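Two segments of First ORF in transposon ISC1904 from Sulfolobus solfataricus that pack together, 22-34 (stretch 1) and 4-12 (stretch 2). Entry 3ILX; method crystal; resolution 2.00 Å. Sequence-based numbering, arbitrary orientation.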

ATOM      1  N   ASN A  22       7.551  22.298 -12.006  1.00 32.60           N
ATOM      2  CA  ASN A  22       8.920  21.873 -12.297  1.00 32.34           C
ATOM      3  C   ASN A  22       9.089  20.354 -12.424  1.00 31.66           C
ATOM      4  O   ASN A  22       9.945  19.866 -13.164  1.00 31.21           O
ATOM      5  CB  ASN A  22       9.879  22.456 -11.266  1.00 32.73           C
ATOM      6  CG  ASN A  22      10.107  23.950 -11.474  1.00 33.47           C
ATOM      7  OD1 ASN A  22      10.175  24.433 -12.616  1.00 35.99           O
ATOM      8  ND2 ASN A  22      10.233  24.685 -10.375  1.00 32.56           N
ATOM      9  N   GLN A  23       8.256  19.600 -11.724  1.00 30.82           N
ATOM     10  CA  GLN A  23       8.293  18.144 -11.870  1.00 30.33           C
ATOM     11  C   GLN A  23       7.755  17.753 -13.256  1.00 29.35           C
ATOM     12  O   GLN A  23       8.309  16.889 -13.949  1.00 29.15           O
ATOM     13  CB  GLN A  23       7.471  17.469 -10.746  1.00 30.46           C
ATOM     14  CG  GLN A  23       7.579  15.960 -10.652  1.00 30.11           C
ATOM     15  CD  GLN A  23       6.757  15.393  -9.473  1.00 31.07           C
ATOM     16  OE1 GLN A  23       6.041  14.409  -9.636  1.00 28.20           O
ATOM     17  NE2 GLN A  23       6.840  16.039  -8.309  1.00 29.03           N
ATOM     18  N   VAL A  24       6.652  18.380 -13.637  1.00 28.78           N
ATOM     19  CA  VAL A  24       6.075  18.145 -14.945  1.00 28.66           C
ATOM     20  C   VAL A  24       7.101  18.465 -16.054  1.00 29.61           C
ATOM     21  O   VAL A  24       7.326  17.675 -16.980  1.00 29.95           O
ATOM     22  CB  VAL A  24       4.785  18.954 -15.093  1.00 28.21           C
ATOM     23  CG1 VAL A  24       4.319  18.994 -16.542  1.00 27.48           C
ATOM     24  CG2 VAL A  24       3.700  18.359 -14.163  1.00 27.39           C
ATOM     25  N   LYS A  25       7.748  19.612 -15.924  1.00 30.01           N
ATOM     26  CA  LYS A  25       8.704  20.074 -16.904  1.00 31.56           C
ATOM     27  C   LYS A  25       9.875  19.121 -16.976  1.00 31.31           C
ATOM     28  O   LYS A  25      10.383  18.834 -18.064  1.00 31.54           O
ATOM     29  CB  LYS A  25       9.171  21.472 -16.519  1.00 32.14           C
ATOM     30  CG  LYS A  25       9.849  22.251 -17.635  1.00 35.87           C
ATOM     31  CD  LYS A  25      10.004  23.735 -17.263  1.00 39.48           C
ATOM     32  CE  LYS A  25      10.815  23.912 -15.976  1.00 42.15           C
ATOM     33  NZ  LYS A  25      12.288  23.901 -16.271  1.00 43.80           N
ATOM     34  N   TYR A  26      10.296  18.605 -15.826  1.00 31.50           N
ATOM     35  CA  TYR A  26      11.399  17.658 -15.833  1.00 32.12           C
ATOM     36  C   TYR A  26      11.015  16.394 -16.620  1.00 31.64           C
ATOM     37  O   TYR A  26      11.797  15.898 -17.443  1.00 30.66           O
ATOM     38  CB  TYR A  26      11.843  17.317 -14.413  1.00 33.28           C
ATOM     39  CG  TYR A  26      12.729  16.086 -14.347  1.00 35.69           C
ATOM     40  CD1 TYR A  26      13.992  16.062 -14.967  1.00 37.72           C
ATOM     41  CD2 TYR A  26      12.298  14.946 -13.687  1.00 37.70           C
ATOM     42  CE1 TYR A  26      14.796  14.913 -14.915  1.00 39.48           C
ATOM     43  CE2 TYR A  26      13.101  13.807 -13.620  1.00 40.30           C
ATOM     44  CZ  TYR A  26      14.336  13.797 -14.230  1.00 40.37           C
ATOM     45  OH  TYR A  26      15.092  12.649 -14.149  1.00 43.74           O
ATOM     46  N   LEU A  27       9.791  15.918 -16.372  1.00 30.96           N
ATOM     47  CA  LEU A  27       9.245  14.730 -17.022  1.00 30.30           C
ATOM     48  C   LEU A  27       9.199  14.907 -18.524  1.00 30.54           C
ATOM     49  O   LEU A  27       9.629  14.027 -19.282  1.00 30.03           O
ATOM     50  CB  LEU A  27       7.833  14.411 -16.488  1.00 29.71           C
ATOM     51  CG  LEU A  27       7.744  13.839 -15.069  1.00 29.55           C
ATOM     52  CD1 LEU A  27       6.302  13.558 -14.717  1.00 30.13           C
ATOM     53  CD2 LEU A  27       8.559  12.548 -14.916  1.00 29.09           C
ATOM     54  N   GLU A  28       8.696  16.060 -18.948  1.00 30.50           N
ATOM     55  CA  GLU A  28       8.576  16.373 -20.355  1.00 31.35           C
ATOM     56  C   GLU A  28       9.924  16.457 -21.072  1.00 31.93           C
ATOM     57  O   GLU A  28      10.022  16.058 -22.233  1.00 32.28           O
ATOM     58  CB  GLU A  28       7.710  17.631 -20.552  1.00 31.30           C
ATOM     59  CG  GLU A  28       6.277  17.341 -20.096  1.00 30.45           C
ATOM     60  CD  GLU A  28       5.356  18.543 -20.065  1.00 30.05           C
ATOM     61  OE1 GLU A  28       5.837  19.691 -20.222  1.00 29.25           O
ATOM     62  OE2 GLU A  28       4.135  18.324 -19.857  1.00 29.75           O
ATOM     63  N   GLU A  29      10.963  16.927 -20.386  1.00 32.12           N
ATOM     64  CA  GLU A  29      12.303  16.949 -20.983  1.00 33.17           C
ATOM     65  C   GLU A  29      12.879  15.559 -21.197  1.00 33.58           C
ATOM     66  O   GLU A  29      13.687  15.354 -22.108  1.00 33.42           O
ATOM     67  CB  GLU A  29      13.265  17.787 -20.153  1.00 33.11           C
ATOM     68  CG  GLU A  29      13.265  19.237 -20.571  1.00 35.22           C
ATOM     69  CD  GLU A  29      13.383  20.206 -19.405  1.00 37.61           C
ATOM     70  OE1 GLU A  29      13.590  19.764 -18.248  1.00 39.37           O
ATOM     71  OE2 GLU A  29      13.288  21.428 -19.668  1.00 40.10           O
ATOM     72  N   GLN A  30      12.454  14.608 -20.371  1.00 34.20           N
ATOM     73  CA  GLN A  30      12.919  13.231 -20.490  1.00 35.29           C
ATOM     74  C   GLN A  30      12.098  12.402 -21.475  1.00 35.81           C
ATOM     75  O   GLN A  30      12.653  11.584 -22.235  1.00 35.78           O
ATOM     76  CB  GLN A  30      12.994  12.564 -19.112  1.00 35.76           C
ATOM     77  CG  GLN A  30      13.824  13.373 -18.100  1.00 37.47           C
ATOM     78  CD  GLN A  30      15.254  13.512 -18.535  1.00 41.44           C
ATOM     79  OE1 GLN A  30      15.676  14.575 -18.997  1.00 42.80           O
ATOM     80  NE2 GLN A  30      16.007  12.419 -18.443  1.00 42.96           N
ATOM     81  N   VAL A  31      10.787  12.624 -21.460  1.00 35.95           N
ATOM     82  CA  VAL A  31       9.867  11.997 -22.382  1.00 36.76           C
ATOM     83  C   VAL A  31       9.344  13.086 -23.299  1.00 37.33           C
ATOM     84  O   VAL A  31       8.528  13.923 -22.893  1.00 38.45           O
ATOM     85  CB  VAL A  31       8.688  11.402 -21.645  1.00 36.86           C
ATOM     86  CG1 VAL A  31       7.854  10.544 -22.570  1.00 37.66           C
ATOM     87  CG2 VAL A  31       9.177  10.574 -20.480  1.00 36.84           C
ATOM     88  N   LYS A  32       9.813  13.084 -24.531  1.00 36.40           N
ATOM     89  CA  LYS A  32       9.373  14.086 -25.481  1.00 36.19           C
ATOM     90  C   LYS A  32       8.004  13.771 -26.074  1.00 35.27           C
ATOM     91  O   LYS A  32       7.255  14.685 -26.384  1.00 35.38           O
ATOM     92  CB  LYS A  32      10.392  14.218 -26.590  1.00 36.09           C
ATOM     93  CG  LYS A  32      11.675  14.917 -26.183  1.00 37.64           C
ATOM     94  CD  LYS A  32      12.409  15.379 -27.451  1.00 37.67           C
ATOM     95  CE  LYS A  32      11.465  16.158 -28.380  1.00 37.28           C
ATOM     96  NZ  LYS A  32      12.174  16.901 -29.454  1.00 36.26           N
ATOM     97  N   GLU A  33       7.702  12.486 -26.256  1.00 34.55           N
ATOM     98  CA  GLU A  33       6.427  12.039 -26.830  1.00 34.02           C
ATOM     99  C   GLU A  33       5.518  11.487 -25.751  1.00 32.90           C
ATOM    100  O   GLU A  33       5.730  10.376 -25.225  1.00 33.09           O
ATOM    101  CB  GLU A  33       6.628  10.977 -27.917  1.00 34.52           C
ATOM    102  CG  GLU A  33       6.304  11.456 -29.342  1.00 37.49           C
ATOM    103  CD  GLU A  33       7.176  12.608 -29.817  1.00 40.16           C
ATOM    104  OE1 GLU A  33       8.119  13.005 -29.096  1.00 43.22           O
ATOM    105  OE2 GLU A  33       6.920  13.122 -30.921  1.00 42.18           O
ATOM    106  N   TYR A  34       4.498  12.258 -25.412  1.00 30.97           N
ATOM    107  CA  TYR A  34       3.531  11.773 -24.423  1.00 29.26           C
ATOM    108  C   TYR A  34       2.163  12.196 -24.872  1.00 28.86           C
ATOM    109  O   TYR A  34       2.019  13.173 -25.596  1.00 27.50           O
ATOM    110  CB  TYR A  34       3.853  12.307 -23.023  1.00 28.20           C
ATOM    111  CG  TYR A  34       4.047  13.785 -23.008  1.00 28.00           C
ATOM    112  CD1 TYR A  34       3.002  14.652 -22.660  1.00 26.55           C
ATOM    113  CD2 TYR A  34       5.278  14.332 -23.369  1.00 29.38           C
ATOM    114  CE1 TYR A  34       3.186  16.038 -22.677  1.00 26.58           C
ATOM    115  CE2 TYR A  34       5.473  15.695 -23.384  1.00 29.41           C
ATOM    116  CZ  TYR A  34       4.437  16.541 -23.041  1.00 29.26           C
ATOM    117  OH  TYR A  34       4.686  17.886 -23.078  1.00 28.69           O
TER
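Stretch 2, residues 4-12: KVILYARVS

Stretch 2 is an extended strand from Lys 4 to Val 11. It runs nearly antiparallel to the helix of stretch 1, at 154° between their N-to-C directions, and the axes approach to 8.3 Å. The strand alternates in the usual way: Val 5, Leu 7 and Ala 9 point their CB atoms toward stretch 1, while Ile 6, Tyr 8 and Arg 10 point away.

Ala 9 is the small residue of this row, and the helix comes close here. The CA atoms of Val 24 and Ala 9 are 6.2 Å apart. Ala 9 CB takes Val 24 CG2 at 3.8 Å and Leu 27 CD1 at 4.0 Å. Leu 27 CD1 also reaches Leu 7 CB at 4.0 Å and Tyr 8 O at 3.6 Å, so this methyl lies along the strand backbone between Leu 7 and Ala 9.

Leu 7 is the main bump and has the largest covered area of any residue in the contact. Its hollow is lined by Leu 27, Glu 28, Val 31 and Tyr 34. Leu 7 CD2 lies 3.9 Å from Val 31 CB. Leu 7 CD1 meets Glu 28 CG at 3.6 Å and sits over one face of the Tyr 34 ring, 3.8 Å from the centroid, as a CH-pi contact. Val 31 has left helical phi/psi, and the chain beyond it brings Tyr 34 beside Val 5. Val 5 CG1 packs 3.7 Å from Glu 33 O and 4.3 Å from Tyr 34 CB.

At the other end, Gln 23 extends with chi1 and chi2 both t. Its amide pairs with the backbone of Arg 10: Arg 10 N donates to Gln 23 OE1 at 2.9 Å, and Gln 23 NE2 donates to Arg 10 O at 3.0 Å. A water donates to both Gln 23 OE1 (2.7 Å) and Tyr 8 O (2.8 Å), bridging the two stretches.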

ATOM      1  N   LYS A   4      -1.995   4.733 -24.697  1.00 31.83           N
ATOM      2  CA  LYS A   4      -1.540   6.061 -24.261  1.00 30.92           C
ATOM      3  C   LYS A   4      -0.228   6.083 -23.458  1.00 29.66           C
ATOM      4  O   LYS A   4       0.010   5.227 -22.601  1.00 30.28           O
ATOM      5  CB  LYS A   4      -2.652   6.752 -23.445  1.00 31.65           C
ATOM      6  CG  LYS A   4      -4.045   6.844 -24.145  1.00 32.93           C
ATOM      7  CD  LYS A   4      -4.107   7.938 -25.184  1.00 34.77           C
ATOM      8  CE  LYS A   4      -5.535   8.139 -25.701  1.00 37.71           C
ATOM      9  NZ  LYS A   4      -5.865   7.344 -26.960  1.00 41.30           N
ATOM     10  N   VAL A   5       0.602   7.085 -23.730  1.00 28.11           N
ATOM     11  CA  VAL A   5       1.787   7.369 -22.940  1.00 26.73           C
ATOM     12  C   VAL A   5       1.519   8.534 -22.012  1.00 26.40           C
ATOM     13  O   VAL A   5       1.255   9.652 -22.458  1.00 25.84           O
ATOM     14  CB  VAL A   5       3.034   7.676 -23.809  1.00 26.25           C
ATOM     15  CG1 VAL A   5       4.205   7.986 -22.914  1.00 26.46           C
ATOM     16  CG2 VAL A   5       3.368   6.482 -24.664  1.00 26.41           C
ATOM     17  N   ILE A   6       1.617   8.259 -20.716  1.00 26.24           N
ATOM     18  CA  ILE A   6       1.147   9.177 -19.682  1.00 26.44           C
ATOM     19  C   ILE A   6       2.243   9.543 -18.684  1.00 26.63           C
ATOM     20  O   ILE A   6       2.923   8.651 -18.118  1.00 27.62           O
ATOM     21  CB  ILE A   6      -0.002   8.531 -18.887  1.00 26.71           C
ATOM     22  CG1 ILE A   6      -1.153   8.101 -19.827  1.00 27.56           C
ATOM     23  CG2 ILE A   6      -0.536   9.482 -17.821  1.00 27.61           C
ATOM     24  CD1 ILE A   6      -2.354   7.447 -19.051  1.00 28.47           C
ATOM     25  N   LEU A   7       2.398  10.841 -18.441  1.00 26.18           N
ATOM     26  CA  LEU A   7       3.270  11.337 -17.384  1.00 26.25           C
ATOM     27  C   LEU A   7       2.449  11.537 -16.111  1.00 26.84           C
ATOM     28  O   LEU A   7       1.372  12.126 -16.138  1.00 27.23           O
ATOM     29  CB  LEU A   7       3.933  12.640 -17.801  1.00 26.01           C
ATOM     30  CG  LEU A   7       4.549  12.637 -19.197  1.00 26.12           C
ATOM     31  CD1 LEU A   7       5.158  13.979 -19.505  1.00 26.70           C
ATOM     32  CD2 LEU A   7       5.589  11.535 -19.331  1.00 24.52           C
ATOM     33  N   TYR A   8       2.949  11.016 -15.000  1.00 26.58           N
ATOM     34  CA  TYR A   8       2.242  11.200 -13.752  1.00 27.10           C
ATOM     35  C   TYR A   8       3.119  11.997 -12.792  1.00 27.19           C
ATOM     36  O   TYR A   8       4.251  11.617 -12.511  1.00 27.35           O
ATOM     37  CB  TYR A   8       1.824   9.874 -13.123  1.00 26.06           C
ATOM     38  CG  TYR A   8       1.064  10.155 -11.841  1.00 26.53           C
ATOM     39  CD1 TYR A   8      -0.287  10.439 -11.875  1.00 23.58           C
ATOM     40  CD2 TYR A   8       1.724  10.223 -10.607  1.00 26.35           C
ATOM     41  CE1 TYR A   8      -0.988  10.740 -10.728  1.00 25.75           C
ATOM     42  CE2 TYR A   8       1.013  10.515  -9.429  1.00 27.55           C
ATOM     43  CZ  TYR A   8      -0.329  10.778  -9.498  1.00 28.09           C
ATOM     44  OH  TYR A   8      -1.048  11.069  -8.328  1.00 27.85           O
ATOM     45  N   ALA A   9       2.598  13.105 -12.279  1.00 26.83           N
ATOM     46  CA  ALA A   9       3.390  13.917 -11.364  1.00 26.76           C
ATOM     47  C   ALA A   9       2.574  14.225 -10.118  1.00 26.72           C
ATOM     48  O   ALA A   9       1.374  14.393 -10.204  1.00 26.66           O
ATOM     49  CB  ALA A   9       3.833  15.216 -12.033  1.00 26.27           C
ATOM     50  N   ARG A  10       3.240  14.332  -8.974  1.00 26.48           N
ATOM     51  CA  ARG A  10       2.558  14.535  -7.701  1.00 27.82           C
ATOM     52  C   ARG A  10       3.464  15.268  -6.712  1.00 28.70           C
ATOM     53  O   ARG A  10       4.652  14.963  -6.607  1.00 28.54           O
ATOM     54  CB  ARG A  10       2.143  13.160  -7.088  1.00 27.83           C
ATOM     55  CG  ARG A  10       1.169  13.252  -5.852  1.00 26.69           C
ATOM     56  CD  ARG A  10       1.178  12.004  -4.931  1.00 23.76           C
ATOM     57  NE  ARG A  10       2.545  11.509  -4.612  1.00 26.23           N
ATOM     58  CZ  ARG A  10       3.258  11.918  -3.571  1.00 26.91           C
ATOM     59  NH1 ARG A  10       2.778  12.864  -2.742  1.00 24.61           N
ATOM     60  NH2 ARG A  10       4.480  11.428  -3.390  1.00 24.97           N
ATOM     61  N   VAL A  11       2.892  16.217  -5.983  1.00 29.34           N
ATOM     62  CA  VAL A  11       3.517  16.786  -4.797  1.00 30.87           C
ATOM     63  C   VAL A  11       2.507  16.743  -3.641  1.00 32.05           C
ATOM     64  O   VAL A  11       1.282  16.803  -3.855  1.00 31.89           O
ATOM     65  CB  VAL A  11       4.030  18.257  -5.034  1.00 31.22           C
ATOM     66  CG1 VAL A  11       5.118  18.307  -6.137  1.00 30.47           C
ATOM     67  CG2 VAL A  11       2.882  19.200  -5.377  1.00 31.55           C
ATOM     68  N   SER A  12       3.015  16.644  -2.425  1.00 33.31           N
ATOM     69  CA  SER A  12       2.143  16.546  -1.268  1.00 36.26           C
ATOM     70  C   SER A  12       1.513  17.904  -0.989  1.00 37.28           C
ATOM     71  O   SER A  12       0.378  17.963  -0.571  1.00 36.87           O
ATOM     72  CB  SER A  12       2.891  16.043  -0.045  1.00 35.22           C
ATOM     73  OG  SER A  12       3.114  14.649  -0.176  1.00 39.08           O
TER
HETATM   74  O   HOH W   1       6.728  12.409 -11.366  1.00 24.77           O